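Long-range contacts in DotI (PDB 3WZ4), which is probably a component of the inner-membrane complex of the Legionella type IVB secretion system, here as the protein's periplasmic domain: residues G38-E43 with I129-F134; W90-P95 with M115-V120. One frame throughout, in Å; residues are numbered along the deposited sequence.

The two contacts lie in the periplasmic domain with their centres about 9 Å apart. Contact 2 joins strands 87-101 and 106-119, and contact 1 holds 38-43 against strand 129-138, the next strand of the same antiparallel sheet. Contact 2 is nested inside the loop that contact 1 closes: 38-43 comes first, then the hairpin partners 90-95 and 115-120, and finally 129-134. Strand 129-138, outermost in the sheet, pairs with strand 106-119, probably through Ser132 N to Leu116 O (2.8 Å) and Thr118 N to Gly130 O. Contact 1 thus ties the loop and first turn of helix 42-54 to the sheet's last strand. Helices covering a bent sheet suit the NTF2-like clan to which the family belongs.

Contact 1. Residues G38-E43 with I129-F134; sequences GFFTAE and IGISQF
Phe40 and Ile131 form a single beta bridge, by which the loop leading into helix 42-54 fastens to the last strand of a helix-covered sheet, consistent with the NTF2-like clan of the family. Ile131 N donates to Phe39 O (2.8 Å), and Thr41 N donates to Ile131 O (3.0 Å) from above the plane of that carbonyl. The side chains follow the backbone. The Phe40 ring has its CD2 3.7 Å from Ile131 CB; the beta-branch of the isoleucine brings CG2 to the same ring atoms, CD2 and CE2, as CD1 passes over one face. Further along, Phe40 CE2 approaches Phe134 CD2 (4.1 Å) obliquely, and Phe48 of helix 42-54 packs on both rings, stacked with Phe40 and edge-to-face with Phe134. Gly130, which has no side chain, lets the methyl CG2 of Thr41 settle 3.5 Å from its carbonyl C.

Thr41 is the N-cap of helix 42-54. Its OG1 lies between the backbone N and the carbonyl carbon (chi1 67°), where it caps Gly44 N. Next to the cap, Ser132 occupies the corner where the strand changes direction; with Gln133 it forms a classic beta bulge opposite Leu116. Its hydroxyl, close to the backbone, reaches the helix start and also makes a weak hydrogen bond to Thr118 OG1. Glu43, in the first turn of the helix, bends at chi2 (-79°), which places CD 3.7 Å from Ser132 OG; its OE2 has a second, weak and long ion pair with Arg87. The proton of Ser132 OG goes to Glu43 OE2, 2.6 Å away, meeting it on the anti side, 22° out of the carboxylate plane.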
loop_
_atom_site.group_PDB
_atom_site.type_symbol
_atom_site.label_atom_id
_atom_site.label_comp_id
_atom_site.label_asym_id
_atom_site.label_seq_id
_atom_site.Cartn_x
_atom_site.Cartn_y
_atom_site.Cartn_z
ATOM N N GLY A 38 -8.334 -5.776 -3.096
ATOM C CA GLY A 38 -7.834 -7.087 -3.466
ATOM C C GLY A 38 -6.414 -7.352 -3.001
ATOM O O GLY A 38 -6.010 -8.505 -2.854
ATOM N N PHE A 39 -5.654 -6.286 -2.770
ATOM C CA PHE A 39 -4.289 -6.408 -2.275
ATOM C C PHE A 39 -4.270 -6.846 -0.816
ATOM O O PHE A 39 -3.256 -7.336 -0.322
ATOM C CB PHE A 39 -3.548 -5.070 -2.386
ATOM C CG PHE A 39 -3.216 -4.664 -3.794
ATOM C CD1 PHE A 39 -2.401 -5.457 -4.585
ATOM C CD2 PHE A 39 -3.695 -3.476 -4.316
ATOM C CE1 PHE A 39 -2.086 -5.080 -5.879
ATOM C CE2 PHE A 39 -3.384 -3.092 -5.609
ATOM C CZ PHE A 39 -2.579 -3.895 -6.389
ATOM N N PHE A 40 -5.390 -6.659 -0.126
ATOM C CA PHE A 40 -5.415 -6.815 1.325
ATOM C C PHE A 40 -6.120 -8.077 1.803
ATOM O O PHE A 40 -7.021 -8.588 1.144
ATOM C CB PHE A 40 -6.066 -5.590 1.977
ATOM C CG PHE A 40 -5.285 -4.322 1.794
ATOM C CD1 PHE A 40 -5.517 -3.502 0.703
ATOM C CD2 PHE A 40 -4.317 -3.949 2.716
ATOM C CE1 PHE A 40 -4.803 -2.337 0.532
ATOM C CE2 PHE A 40 -3.596 -2.783 2.551
ATOM C CZ PHE A 40 -3.838 -1.974 1.459
ATOM N N THR A 41 -5.693 -8.572 2.959
ATOM C CA THR A 41 -6.391 -9.653 3.636
ATOM C C THR A 41 -7.546 -9.062 4.432
ATOM O O THR A 41 -7.677 -7.841 4.535
ATOM C CB THR A 41 -5.459 -10.403 4.608
ATOM O OG1 THR A 41 -5.093 -9.532 5.688
ATOM C CG2 THR A 41 -4.203 -10.878 3.893
ATOM N N ALA A 42 -8.374 -9.929 5.002
ATOM C CA ALA A 42 -9.513 -9.491 5.798
ATOM C C ALA A 42 -9.088 -8.461 6.840
ATOM O O ALA A 42 -9.609 -7.347 6.873
ATOM C CB ALA A 42 -10.188 -10.689 6.470
ATOM N N GLU A 43 -8.131 -8.831 7.685
ATOM C CA GLU A 43 -7.673 -7.933 8.743
ATOM C C GLU A 43 -6.843 -6.769 8.198
ATOM O O GLU A 43 -6.808 -5.690 8.789
ATOM C CB GLU A 43 -6.886 -8.699 9.813
ATOM C CG GLU A 43 -5.537 -9.226 9.351
ATOM C CD GLU A 43 -5.647 -10.496 8.528
ATOM O OE1 GLU A 43 -6.780 -11.007 8.364
ATOM O OE2 GLU A 43 -4.598 -10.981 8.043
ATOM N N ILE A 129 -1.607 -14.156 -2.004
ATOM C CA ILE A 129 -1.039 -13.374 -0.914
ATOM C C ILE A 129 -1.828 -12.084 -0.733
ATOM O O ILE A 129 -2.484 -11.614 -1.663
ATOM C CB ILE A 129 0.442 -13.019 -1.168
ATOM C CG1 ILE A 129 0.600 -12.344 -2.534
ATOM C CG2 ILE A 129 1.324 -14.258 -1.067
ATOM C CD1 ILE A 129 1.991 -11.818 -2.796
ATOM N N GLY A 130 -1.758 -11.523 0.471
ATOM C CA GLY A 130 -2.414 -10.267 0.778
ATOM C C GLY A 130 -1.711 -9.515 1.892
ATOM O O GLY A 130 -0.974 -10.103 2.684
ATOM N N ILE A 131 -1.941 -8.208 1.953
ATOM C CA ILE A 131 -1.345 -7.370 2.987
ATOM C C ILE A 131 -2.168 -7.417 4.269
ATOM O O ILE A 131 -3.372 -7.154 4.250
ATOM C CB ILE A 131 -1.226 -5.914 2.513
ATOM C CG1 ILE A 131 -0.269 -5.825 1.319
ATOM C CG2 ILE A 131 -0.765 -5.012 3.652
ATOM C CD1 ILE A 131 -0.306 -4.490 0.603
ATOM N N SER A 132 -1.516 -7.761 5.378
ATOM C CA SER A 132 -2.174 -7.803 6.684
ATOM C C SER A 132 -1.931 -6.522 7.480
ATOM O O SER A 132 -2.729 -6.153 8.339
ATOM C CB SER A 132 -1.705 -9.016 7.491
ATOM O OG SER A 132 -2.304 -10.206 7.004
ATOM N N GLN A 133 -0.823 -5.849 7.195
ATOM C CA GLN A 133 -0.527 -4.584 7.851
ATOM C C GLN A 133 0.162 -3.632 6.891
ATOM O O GLN A 133 1.085 -4.013 6.174
ATOM C CB GLN A 133 0.334 -4.789 9.100
ATOM C CG GLN A 133 0.525 -3.515 9.909
ATOM C CD GLN A 133 1.361 -3.723 11.156
ATOM O OE1 GLN A 133 2.450 -4.293 11.099
ATOM N NE2 GLN A 133 0.855 -3.256 12.293
ATOM N N PHE A 134 -0.303 -2.389 6.888
ATOM C CA PHE A 134 0.219 -1.359 6.010
ATOM C C PHE A 134 0.622 -0.162 6.867
ATOM O O PHE A 134 -0.231 0.534 7.414
ATOM C CB PHE A 134 -0.857 -0.954 5.002
ATOM C CG PHE A 134 -0.335 -0.174 3.828
ATOM C CD1 PHE A 134 -0.161 1.198 3.910
ATOM C CD2 PHE A 134 -0.035 -0.813 2.635
ATOM C CE1 PHE A 134 0.308 1.918 2.827
ATOM C CE2 PHE A 134 0.436 -0.097 1.548
ATOM C CZ PHE A 134 0.606 1.268 1.644
#

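Contact 2. Residues W90-P95 with M115-V120; sequences WRVQMP and MLITRV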
loop_
_atom_site.group_PDB
_atom_site.type_symbol
_atom_site.label_atom_id
_atom_site.label_comp_id
_atom_site.label_asym_id
_atom_site.label_seq_id
_atom_site.Cartn_x
_atom_site.Cartn_y
_atom_site.Cartn_z
ATOM N N TRP A 90 5.927 -12.331 4.881
ATOM C CA TRP A 90 7.055 -11.496 4.500
ATOM C C TRP A 90 6.855 -10.094 5.038
ATOM O O TRP A 90 5.799 -9.493 4.836
ATOM C CB TRP A 90 7.160 -11.381 2.977
ATOM C CG TRP A 90 7.458 -12.650 2.250
ATOM C CD1 TRP A 90 8.684 -13.088 1.831
ATOM C CD2 TRP A 90 6.514 -13.634 1.822
ATOM N NE1 TRP A 90 8.558 -14.289 1.179
ATOM C CE2 TRP A 90 7.236 -14.647 1.161
ATOM C CE3 TRP A 90 5.126 -13.760 1.938
ATOM C CZ2 TRP A 90 6.618 -15.772 0.621
ATOM C CZ3 TRP A 90 4.514 -14.878 1.402
ATOM C CH2 TRP A 90 5.260 -15.869 0.752
ATOM N N ARG A 91 7.861 -9.561 5.720
ATOM C CA ARG A 91 7.827 -8.158 6.112
ATOM C C ARG A 91 8.641 -7.356 5.103
ATOM O O ARG A 91 9.867 -7.460 5.053
ATOM C CB ARG A 91 8.353 -7.968 7.536
ATOM C CG ARG A 91 7.710 -6.795 8.263
ATOM C CD ARG A 91 8.110 -6.735 9.732
ATOM N NE ARG A 91 7.635 -7.890 10.494
ATOM C CZ ARG A 91 6.440 -7.967 11.074
ATOM N NH1 ARG A 91 5.584 -6.959 10.977
ATOM N NH2 ARG A 91 6.100 -9.056 11.749
ATOM N N VAL A 92 7.942 -6.570 4.289
ATOM C CA VAL A 92 8.567 -5.833 3.195
ATOM C C VAL A 92 8.566 -4.322 3.409
ATOM O O VAL A 92 7.557 -3.740 3.802
ATOM C CB VAL A 92 7.866 -6.136 1.857
ATOM C CG1 VAL A 92 8.363 -5.201 0.767
ATOM C CG2 VAL A 92 8.076 -7.596 1.468
ATOM N N GLN A 93 9.702 -3.693 3.129
ATOM C CA GLN A 93 9.852 -2.260 3.325
ATOM C C GLN A 93 10.346 -1.580 2.053
ATOM O O GLN A 93 11.212 -2.105 1.354
ATOM C CB GLN A 93 10.819 -1.987 4.474
ATOM C CG GLN A 93 10.950 -0.521 4.834
ATOM C CD GLN A 93 11.765 -0.307 6.090
ATOM O OE1 GLN A 93 11.245 -0.398 7.203
ATOM N NE2 GLN A 93 13.056 -0.034 5.921
HETATM N N MSE A 94 9.783 -0.412 1.757
HETATM C CA MSE A 94 10.174 0.345 0.574
HETATM C C MSE A 94 9.958 1.836 0.791
HETATM O O MSE A 94 8.893 2.253 1.240
HETATM C CB MSE A 94 9.386 -0.120 -0.656
HETATM C CG MSE A 94 9.966 0.369 -1.980
HETATM SE SE MSE A 94 8.942 -0.199 -3.545
HETATM C CE MSE A 94 7.373 0.930 -3.284
ATOM N N PRO A 95 10.981 2.645 0.482
ATOM C CA PRO A 95 10.865 4.104 0.551
ATOM C C PRO A 95 10.245 4.659 -0.728
ATOM O O PRO A 95 10.498 4.136 -1.812
ATOM C CB PRO A 95 12.322 4.552 0.665
ATOM C CG PRO A 95 13.072 3.523 -0.115
ATOM C CD PRO A 95 12.334 2.216 0.089
HETATM N N MSE A 115 5.161 -3.222 5.062
HETATM C CA MSE A 115 4.018 -4.104 4.881
HETATM C C MSE A 115 4.278 -5.492 5.452
HETATM O O MSE A 115 5.367 -6.050 5.296
HETATM C CB MSE A 115 3.674 -4.226 3.393
HETATM C CG MSE A 115 3.199 -2.935 2.738
HETATM SE SE MSE A 115 3.261 -3.017 0.779
HETATM C CE MSE A 115 5.171 -2.703 0.523
ATOM N N LEU A 116 3.275 -6.042 6.122
ATOM C CA LEU A 116 3.292 -7.453 6.469
ATOM C C LEU A 116 2.450 -8.190 5.437
ATOM O O LEU A 116 1.258 -7.928 5.295
ATOM C CB LEU A 116 2.753 -7.688 7.883
ATOM C CG LEU A 116 2.649 -9.154 8.318
ATOM C CD1 LEU A 116 4.020 -9.813 8.333
ATOM C CD2 LEU A 116 1.979 -9.276 9.681
ATOM N N ILE A 117 3.080 -9.094 4.699
ATOM C CA ILE A 117 2.391 -9.833 3.653
ATOM C C ILE A 117 2.281 -11.305 4.031
ATOM O O ILE A 117 3.259 -11.917 4.462
ATOM C CB ILE A 117 3.118 -9.685 2.301
ATOM C CG1 ILE A 117 3.069 -8.227 1.839
ATOM C CG2 ILE A 117 2.514 -10.611 1.253
ATOM C CD1 ILE A 117 3.784 -7.977 0.532
ATOM N N THR A 118 1.086 -11.868 3.883
ATOM C CA THR A 118 0.859 -13.259 4.256
ATOM C C THR A 118 0.183 -14.062 3.151
ATOM O O THR A 118 -0.623 -13.536 2.385
ATOM C CB THR A 118 0.008 -13.366 5.534
ATOM O OG1 THR A 118 -1.308 -12.866 5.275
ATOM C CG2 THR A 118 0.636 -12.559 6.660
ATOM N N ARG A 119 0.524 -15.344 3.076
ATOM C CA ARG A 119 -0.137 -16.253 2.155
ATOM C C ARG A 119 -1.582 -16.461 2.584
ATOM O O ARG A 119 -1.861 -16.680 3.761
ATOM C CB ARG A 119 0.583 -17.598 2.127
ATOM C CG ARG A 119 2.023 -17.520 1.671
ATOM C CD ARG A 119 2.225 -18.311 0.393
ATOM N NE ARG A 119 1.618 -19.636 0.478
ATOM C CZ ARG A 119 1.634 -20.527 -0.506
ATOM N NH1 ARG A 119 2.232 -20.238 -1.657
ATOM N NH2 ARG A 119 1.054 -21.709 -0.343
ATOM N N VAL A 120 -2.496 -16.380 1.626
ATOM C CA VAL A 120 -3.904 -16.644 1.885
ATOM C C VAL A 120 -4.440 -17.602 0.829
ATOM O O VAL A 120 -3.714 -18.003 -0.082
ATOM C CB VAL A 120 -4.744 -15.350 1.887
ATOM C CG1 VAL A 120 -4.363 -14.471 3.069
ATOM C CG2 VAL A 120 -4.572 -14.597 0.571
#
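Trp90 presents the edge of its indole to Arg119: CG of the arginine lies 3.6 Å from Trp90 CZ3, near the ring plane, and CD follows in the plane beside CH2. At the same edge Ile117 O sits 3.6 Å from Trp90 CE3. The aliphatic CG and CD of Arg119 do the touching; its guanidinium is turned 54° from the indole plane, and NH1 bonds to His3 O. Trp90 NE1 donates to Asp7 OD1, which satisfies the one polar atom of a buried, largely apolar side chain. Arg91 has two conformers, so its contact is less certain: in one, Leu116 CD1 lies over one guanidinium face, offset toward the rim.

Arg91 and Leu116 point to one face of the sheet; Trp90, Val92, Met115 and Ile117 point to the opposite one, where Val92 and the selenomethionine Met115 meet Ala14 of helix 7-21. Met115 bends at chi3 (-79°), which brings its CE to 4.1 Å from Val92 CG1; a flexible, apolar chain can adapt to its neighbours beside that helix. Paired backbone bonds join Trp90 with Ile117 and Val92 with Met115, one of them Trp90 N to Ile117 O at 2.7 Å. Between them Arg91 and Leu116 form the non-hydrogen-bonded pair. This is the regular antiparallel register of a beta hairpin, here strands 87-101 and 106-119 of a sheet consistent with the NTF2-like clan.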